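Sodium/sialic acid symporter SiaT (Proteus mirabilis, PDB 5NV9) uses the inward sodium gradient to carry the sialic acid N-acetylneuraminic acid across the inner membrane into the bacterium. Local coordinates at residues Gly412-Leu424 with Tyr461-Thr474. Sequence-based numbering, arbitrary orientation.
Sequences GLMGGPMTGLFML and YGVIGSMSVVIAGT
Gly416 and Gly420 lie against Gly465 and Ser466 where two transmembrane helices, 415-427 and 459-475, pack closely, away from the sialic acid and sodium sites. The short segments cross at -39° with their axes 6.6 Å apart. Such proximity rests on glycine: the CA atoms of Gly416 and Gly465 are 4.0 Å apart, so that backbone lies directly on backbone. Ser466 is a small knob among Gly416, Thr419, Gly420 and Met423; its OG lies 3.1 Å from Gly416 O, while its CA makes a CA-H...O contact to the same oxygen. One turn on, Val469 enters between Gly420, Leu421, Leu424 and Pro417. Its CG1, anti to the backbone N (chi1 178°), reaches Leu421 N at 3.6 Å, and its CG2 approaches Pro417 O. In return Leu424 is a knob among Val469, Val470, Gly473 and Thr474, its CD1 3.6 Å from Thr474 OG1. A water donates to Leu413 O at 2.6 Å and, weakly, to Tyr461 O, and accepts a weak bond from Gly416 N. Ser443 of helix 433-452 touches both Pro417 and Val469. Reciprocal knobs-into-holes beside small residues, with a GxxxG pair at Gly416 and Gly420, typify tight transmembrane helix packing, here in a LeuT-fold transporter.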
ATOM      1  N   GLY A 412       4.678  12.363   3.807  1.00 36.84           N
ATOM      2  CA  GLY A 412       3.444  12.029   3.099  1.00 37.40           C
ATOM      3  C   GLY A 412       3.014  13.076   2.102  1.00 37.11           C
ATOM      4  O   GLY A 412       2.516  12.752   1.025  1.00 39.77           O
ATOM      5  N   LEU A 413       3.208  14.341   2.450  1.00 33.46           N
ATOM      6  CA  LEU A 413       2.876  15.395   1.540  1.00 32.53           C
ATOM      7  C   LEU A 413       3.702  15.356   0.229  1.00 29.75           C
ATOM      8  O   LEU A 413       3.270  15.940  -0.783  1.00 32.15           O
ATOM      9  CB  LEU A 413       3.102  16.727   2.212  1.00 31.89           C
ATOM     10  CG  LEU A 413       2.263  17.054   3.454  1.00 31.39           C
ATOM     11  CD1 LEU A 413       2.780  18.354   4.086  1.00 30.12           C
ATOM     12  CD2 LEU A 413       0.818  17.169   3.040  1.00 29.85           C
HETATM   13  N   MSE A 414       4.864  14.704   0.242  1.00 28.20           N
HETATM   14  CA  MSE A 414       5.738  14.609  -0.959  1.00 30.18           C
HETATM   15  C   MSE A 414       5.236  13.643  -2.020  1.00 31.51           C
HETATM   16  O   MSE A 414       5.701  13.723  -3.171  1.00 36.74           O
HETATM   17  CB  MSE A 414       7.209  14.307  -0.688  1.00 32.12           C
HETATM   18  CG  MSE A 414       7.813  15.149   0.436  1.00 34.30           C
HETATM   19 SE   MSE A 414       7.982  17.000  -0.183  1.00 42.88          SE
HETATM   20  CE  MSE A 414       6.552  17.837   0.927  1.00 32.88           C
ATOM     21  N   GLY A 415       4.235  12.814  -1.703  1.00 29.33           N
ATOM     22  CA  GLY A 415       3.601  11.950  -2.680  1.00 29.25           C
ATOM     23  C   GLY A 415       2.950  12.651  -3.853  1.00 29.53           C
ATOM     24  O   GLY A 415       3.032  12.180  -5.009  1.00 28.38           O
ATOM     25  N   GLY A 416       2.309  13.771  -3.572  1.00 26.31           N
ATOM     26  CA  GLY A 416       1.742  14.608  -4.605  1.00 25.95           C
ATOM     27  C   GLY A 416       2.798  15.068  -5.612  1.00 26.11           C
ATOM     28  O   GLY A 416       2.692  14.786  -6.815  1.00 26.89           O
ATOM     29  N   PRO A 417       3.838  15.767  -5.139  1.00 27.97           N
ATOM     30  CA  PRO A 417       4.883  16.248  -6.082  1.00 26.69           C
ATOM     31  C   PRO A 417       5.554  15.082  -6.836  1.00 27.33           C
ATOM     32  O   PRO A 417       5.838  15.191  -8.019  1.00 23.74           O
ATOM     33  CB  PRO A 417       5.861  17.008  -5.165  1.00 26.55           C
ATOM     34  CG  PRO A 417       5.081  17.369  -3.944  1.00 27.83           C
ATOM     35  CD  PRO A 417       4.053  16.271  -3.776  1.00 29.03           C
HETATM   36  N   MSE A 418       5.794  13.936  -6.172  1.00 28.36           N
HETATM   37  CA  MSE A 418       6.426  12.819  -6.875  1.00 27.34           C
HETATM   38  C   MSE A 418       5.566  12.374  -8.054  1.00 24.19           C
HETATM   39  O   MSE A 418       6.061  12.102  -9.187  1.00 23.65           O
HETATM   40  CB  MSE A 418       6.682  11.774  -5.790  1.00 29.97           C
HETATM   41  CG  MSE A 418       7.198  10.428  -6.269  1.00 34.95           C
HETATM   42 SE   MSE A 418       7.208   9.155  -4.741  1.00 41.41          SE
HETATM   43  CE  MSE A 418       7.091  10.544  -3.352  1.00 32.01           C
ATOM     44  N   THR A 419       4.269  12.324  -7.829  1.00 24.75           N
ATOM     45  CA  THR A 419       3.322  11.830  -8.817  1.00 25.11           C
ATOM     46  C   THR A 419       3.143  12.845  -9.955  1.00 25.24           C
ATOM     47  O   THR A 419       2.968  12.465 -11.138  1.00 24.47           O
ATOM     48  CB  THR A 419       1.941  11.591  -8.178  1.00 27.89           C
ATOM     49  OG1 THR A 419       2.017  10.589  -7.152  1.00 29.20           O
ATOM     50  CG2 THR A 419       0.928  11.210  -9.210  1.00 28.62           C
ATOM     51  N   GLY A 420       3.150  14.136  -9.610  1.00 25.11           N
ATOM     52  CA  GLY A 420       3.077  15.177 -10.648  1.00 22.66           C
ATOM     53  C   GLY A 420       4.240  15.115 -11.654  1.00 22.59           C
ATOM     54  O   GLY A 420       4.080  15.394 -12.849  1.00 21.25           O
ATOM     55  N   LEU A 421       5.439  14.837 -11.133  1.00 21.99           N
ATOM     56  CA  LEU A 421       6.604  14.693 -11.951  1.00 21.39           C
ATOM     57  C   LEU A 421       6.416  13.661 -13.034  1.00 21.93           C
ATOM     58  O   LEU A 421       6.843  13.925 -14.142  1.00 22.01           O
ATOM     59  CB  LEU A 421       7.843  14.372 -11.136  1.00 21.10           C
ATOM     60  CG  LEU A 421       8.437  15.513 -10.293  1.00 20.66           C
ATOM     61  CD1 LEU A 421       9.428  14.992  -9.243  1.00 19.56           C
ATOM     62  CD2 LEU A 421       9.147  16.528 -11.168  1.00 21.22           C
ATOM     63  N   PHE A 422       5.820  12.492 -12.711  1.00 21.87           N
ATOM     64  CA  PHE A 422       5.519  11.482 -13.693  1.00 21.54           C
ATOM     65  C   PHE A 422       4.475  11.932 -14.701  1.00 20.79           C
ATOM     66  O   PHE A 422       4.598  11.641 -15.897  1.00 22.30           O
ATOM     67  CB  PHE A 422       5.121  10.067 -13.057  1.00 21.13           C
ATOM     68  CG  PHE A 422       6.292   9.320 -12.445  1.00 19.08           C
ATOM     69  CD1 PHE A 422       6.696   9.577 -11.176  1.00 20.85           C
ATOM     70  CD2 PHE A 422       7.009   8.393 -13.177  1.00 20.06           C
ATOM     71  CE1 PHE A 422       7.789   8.913 -10.617  1.00 18.11           C
ATOM     72  CE2 PHE A 422       8.075   7.716 -12.638  1.00 18.28           C
ATOM     73  CZ  PHE A 422       8.472   7.984 -11.356  1.00 19.31           C
HETATM   74  N   MSE A 423       3.424  12.578 -14.234  1.00 20.94           N
HETATM   75  CA  MSE A 423       2.355  13.065 -15.135  1.00 22.88           C
HETATM   76  C   MSE A 423       2.904  14.074 -16.100  1.00 19.39           C
HETATM   77  O   MSE A 423       2.649  14.029 -17.305  1.00 19.78           O
HETATM   78  CB  MSE A 423       1.225  13.734 -14.345  1.00 25.56           C
HETATM   79  CG  MSE A 423       0.498  12.762 -13.435  1.00 30.05           C
HETATM   80 SE   MSE A 423      -1.004  13.615 -12.481  1.00 41.70          SE
HETATM   81  CE  MSE A 423      -1.952  14.008 -14.132  1.00 30.35           C
ATOM     82  N   LEU A 424       3.745  14.940 -15.579  1.00 21.42           N
ATOM     83  CA  LEU A 424       4.399  16.019 -16.385  1.00 20.89           C
ATOM     84  C   LEU A 424       5.334  15.437 -17.450  1.00 23.95           C
ATOM     85  O   LEU A 424       5.232  15.753 -18.616  1.00 21.14           O
ATOM     86  CB  LEU A 424       5.179  16.944 -15.454  1.00 19.86           C
ATOM     87  CG  LEU A 424       5.910  18.114 -16.135  1.00 18.77           C
ATOM     88  CD1 LEU A 424       4.890  19.108 -16.581  1.00 19.05           C
ATOM     89  CD2 LEU A 424       6.931  18.756 -15.226  1.00 19.10           C
ATOM     90  N   TYR A 461      -4.520  17.255  -0.533  1.00 24.66           N
ATOM     91  CA  TYR A 461      -3.082  17.363  -0.490  1.00 24.77           C
ATOM     92  C   TYR A 461      -2.434  16.761  -1.735  1.00 25.17           C
ATOM     93  O   TYR A 461      -1.533  17.384  -2.302  1.00 24.38           O
ATOM     94  CB  TYR A 461      -2.461  16.732   0.752  1.00 26.96           C
ATOM     95  CG  TYR A 461      -2.950  17.235   2.105  1.00 27.22           C
ATOM     96  CD1 TYR A 461      -3.590  18.436   2.250  1.00 29.27           C
ATOM     97  CD2 TYR A 461      -2.727  16.493   3.237  1.00 29.05           C
ATOM     98  CE1 TYR A 461      -4.024  18.880   3.485  1.00 28.70           C
ATOM     99  CE2 TYR A 461      -3.193  16.910   4.470  1.00 27.69           C
ATOM    100  CZ  TYR A 461      -3.824  18.107   4.568  1.00 27.46           C
ATOM    101  OH  TYR A 461      -4.275  18.537   5.746  1.00 27.40           O
ATOM    102  N   GLY A 462      -2.912  15.594  -2.166  1.00 23.08           N
ATOM    103  CA  GLY A 462      -2.345  14.893  -3.329  1.00 25.19           C
ATOM    104  C   GLY A 462      -2.600  15.617  -4.639  1.00 25.94           C
ATOM    105  O   GLY A 462      -1.699  15.738  -5.464  1.00 23.83           O
ATOM    106  N   VAL A 463      -3.826  16.112  -4.812  1.00 25.70           N
ATOM    107  CA  VAL A 463      -4.277  16.793  -6.023  1.00 26.82           C
ATOM    108  C   VAL A 463      -3.451  18.100  -6.211  1.00 27.40           C
ATOM    109  O   VAL A 463      -2.942  18.405  -7.289  1.00 24.18           O
ATOM    110  CB  VAL A 463      -5.793  17.193  -5.907  1.00 31.61           C
ATOM    111  CG1 VAL A 463      -6.308  17.674  -7.260  1.00 34.94           C
ATOM    112  CG2 VAL A 463      -6.649  16.026  -5.423  1.00 34.05           C
ATOM    113  N   ILE A 464      -3.298  18.836  -5.105  1.00 27.76           N
ATOM    114  CA  ILE A 464      -2.588  20.121  -5.066  1.00 27.23           C
ATOM    115  C   ILE A 464      -1.136  19.860  -5.421  1.00 27.71           C
ATOM    116  O   ILE A 464      -0.566  20.554  -6.247  1.00 24.48           O
ATOM    117  CB  ILE A 464      -2.716  20.802  -3.666  1.00 27.02           C
ATOM    118  CG1 ILE A 464      -4.086  21.541  -3.576  1.00 26.60           C
ATOM    119  CG2 ILE A 464      -1.580  21.783  -3.396  1.00 28.96           C
ATOM    120  CD1 ILE A 464      -4.556  21.912  -2.193  1.00 26.71           C
ATOM    121  N   GLY A 465      -0.546  18.886  -4.749  1.00 25.04           N
ATOM    122  CA  GLY A 465       0.828  18.528  -4.988  1.00 28.56           C
ATOM    123  C   GLY A 465       1.055  18.134  -6.440  1.00 27.80           C
ATOM    124  O   GLY A 465       1.959  18.647  -7.093  1.00 28.81           O
ATOM    125  N   SER A 466       0.218  17.239  -6.942  1.00 28.49           N
ATOM    126  CA  SER A 466       0.332  16.778  -8.319  1.00 31.83           C
ATOM    127  C   SER A 466       0.137  17.892  -9.318  1.00 27.40           C
ATOM    128  O   SER A 466       0.979  18.092 -10.186  1.00 23.95           O
ATOM    129  CB  SER A 466      -0.669  15.648  -8.608  1.00 32.00           C
ATOM    130  OG  SER A 466      -0.171  14.441  -8.044  1.00 36.28           O
HETATM  131  N   MSE A 467      -0.990  18.578  -9.215  1.00 27.87           N
HETATM  132  CA  MSE A 467      -1.357  19.585 -10.236  1.00 27.96           C
HETATM  133  C   MSE A 467      -0.427  20.809 -10.216  1.00 27.14           C
HETATM  134  O   MSE A 467      -0.287  21.485 -11.227  1.00 28.48           O
HETATM  135  CB  MSE A 467      -2.822  19.953 -10.132  1.00 29.55           C
HETATM  136  CG  MSE A 467      -3.737  18.798 -10.527  1.00 33.20           C
HETATM  137 SE   MSE A 467      -3.280  18.036 -12.311  1.00 45.55          SE
HETATM  138  CE  MSE A 467      -3.345  19.733 -13.310  1.00 43.54           C
ATOM    139  N   SER A 468       0.218  21.085  -9.076  1.00 23.54           N
ATOM    140  CA  SER A 468       1.182  22.162  -8.965  1.00 23.80           C
ATOM    141  C   SER A 468       2.441  21.876  -9.835  1.00 24.07           C
ATOM    142  O   SER A 468       2.996  22.762 -10.492  1.00 22.22           O
ATOM    143  CB  SER A 468       1.646  22.341  -7.516  1.00 22.83           C
ATOM    144  OG  SER A 468       0.722  23.022  -6.682  1.00 24.92           O
ATOM    145  N   VAL A 469       2.933  20.629  -9.799  1.00 23.15           N
ATOM    146  CA  VAL A 469       4.035  20.230 -10.630  1.00 20.46           C
ATOM    147  C   VAL A 469       3.626  20.347 -12.116  1.00 21.22           C
ATOM    148  O   VAL A 469       4.375  20.919 -12.945  1.00 22.55           O
ATOM    149  CB  VAL A 469       4.560  18.794 -10.263  1.00 22.32           C
ATOM    150  CG1 VAL A 469       5.689  18.404 -11.190  1.00 24.31           C
ATOM    151  CG2 VAL A 469       5.119  18.759  -8.852  1.00 23.43           C
ATOM    152  N   VAL A 470       2.450  19.825 -12.460  1.00 20.38           N
ATOM    153  CA  VAL A 470       1.983  19.817 -13.840  1.00 20.25           C
ATOM    154  C   VAL A 470       1.860  21.250 -14.368  1.00 22.33           C
ATOM    155  O   VAL A 470       2.382  21.595 -15.452  1.00 19.42           O
ATOM    156  CB  VAL A 470       0.679  19.016 -14.027  1.00 22.58           C
ATOM    157  CG1 VAL A 470       0.090  19.190 -15.433  1.00 26.30           C
ATOM    158  CG2 VAL A 470       0.910  17.528 -13.824  1.00 22.31           C
ATOM    159  N   ILE A 471       1.178  22.097 -13.626  1.00 22.66           N
ATOM    160  CA  ILE A 471       0.944  23.447 -14.082  1.00 24.65           C
ATOM    161  C   ILE A 471       2.251  24.282 -14.104  1.00 25.99           C
ATOM    162  O   ILE A 471       2.603  24.838 -15.135  1.00 27.32           O
ATOM    163  CB  ILE A 471      -0.203  24.110 -13.281  1.00 26.62           C
ATOM    164  CG1 ILE A 471      -1.523  23.364 -13.523  1.00 27.74           C
ATOM    165  CG2 ILE A 471      -0.358  25.558 -13.665  1.00 25.65           C
ATOM    166  CD1 ILE A 471      -2.554  23.683 -12.444  1.00 29.27           C
ATOM    167  N   ALA A 472       3.006  24.339 -13.005  1.00 22.74           N
ATOM    168  CA  ALA A 472       4.198  25.138 -13.010  1.00 20.50           C
ATOM    169  C   ALA A 472       5.171  24.559 -14.019  1.00 21.64           C
ATOM    170  O   ALA A 472       5.867  25.305 -14.717  1.00 23.00           O
ATOM    171  CB  ALA A 472       4.819  25.222 -11.614  1.00 20.04           C
ATOM    172  N   GLY A 473       5.212  23.244 -14.176  1.00 19.81           N
ATOM    173  CA  GLY A 473       6.220  22.666 -15.090  1.00 20.30           C
ATOM    174  C   GLY A 473       5.820  22.789 -16.546  1.00 19.11           C
ATOM    175  O   GLY A 473       6.639  22.643 -17.434  1.00 23.14           O
ATOM    176  N   THR A 474       4.550  23.028 -16.781  1.00 18.04           N
ATOM    177  CA  THR A 474       4.090  23.328 -18.126  1.00 20.24           C
ATOM    178  C   THR A 474       4.319  24.830 -18.519  1.00 21.58           C
ATOM    179  O   THR A 474       4.982  25.184 -19.527  1.00 19.33           O
ATOM    180  CB  THR A 474       2.626  22.899 -18.243  1.00 20.26           C
ATOM    181  OG1 THR A 474       2.541  21.476 -17.994  1.00 22.38           O
ATOM    182  CG2 THR A 474       2.130  23.191 -19.644  1.00 22.39           C
TER
HETATM  183  O   HOH W   1       0.878  15.665  -1.708  1.00 22.72           O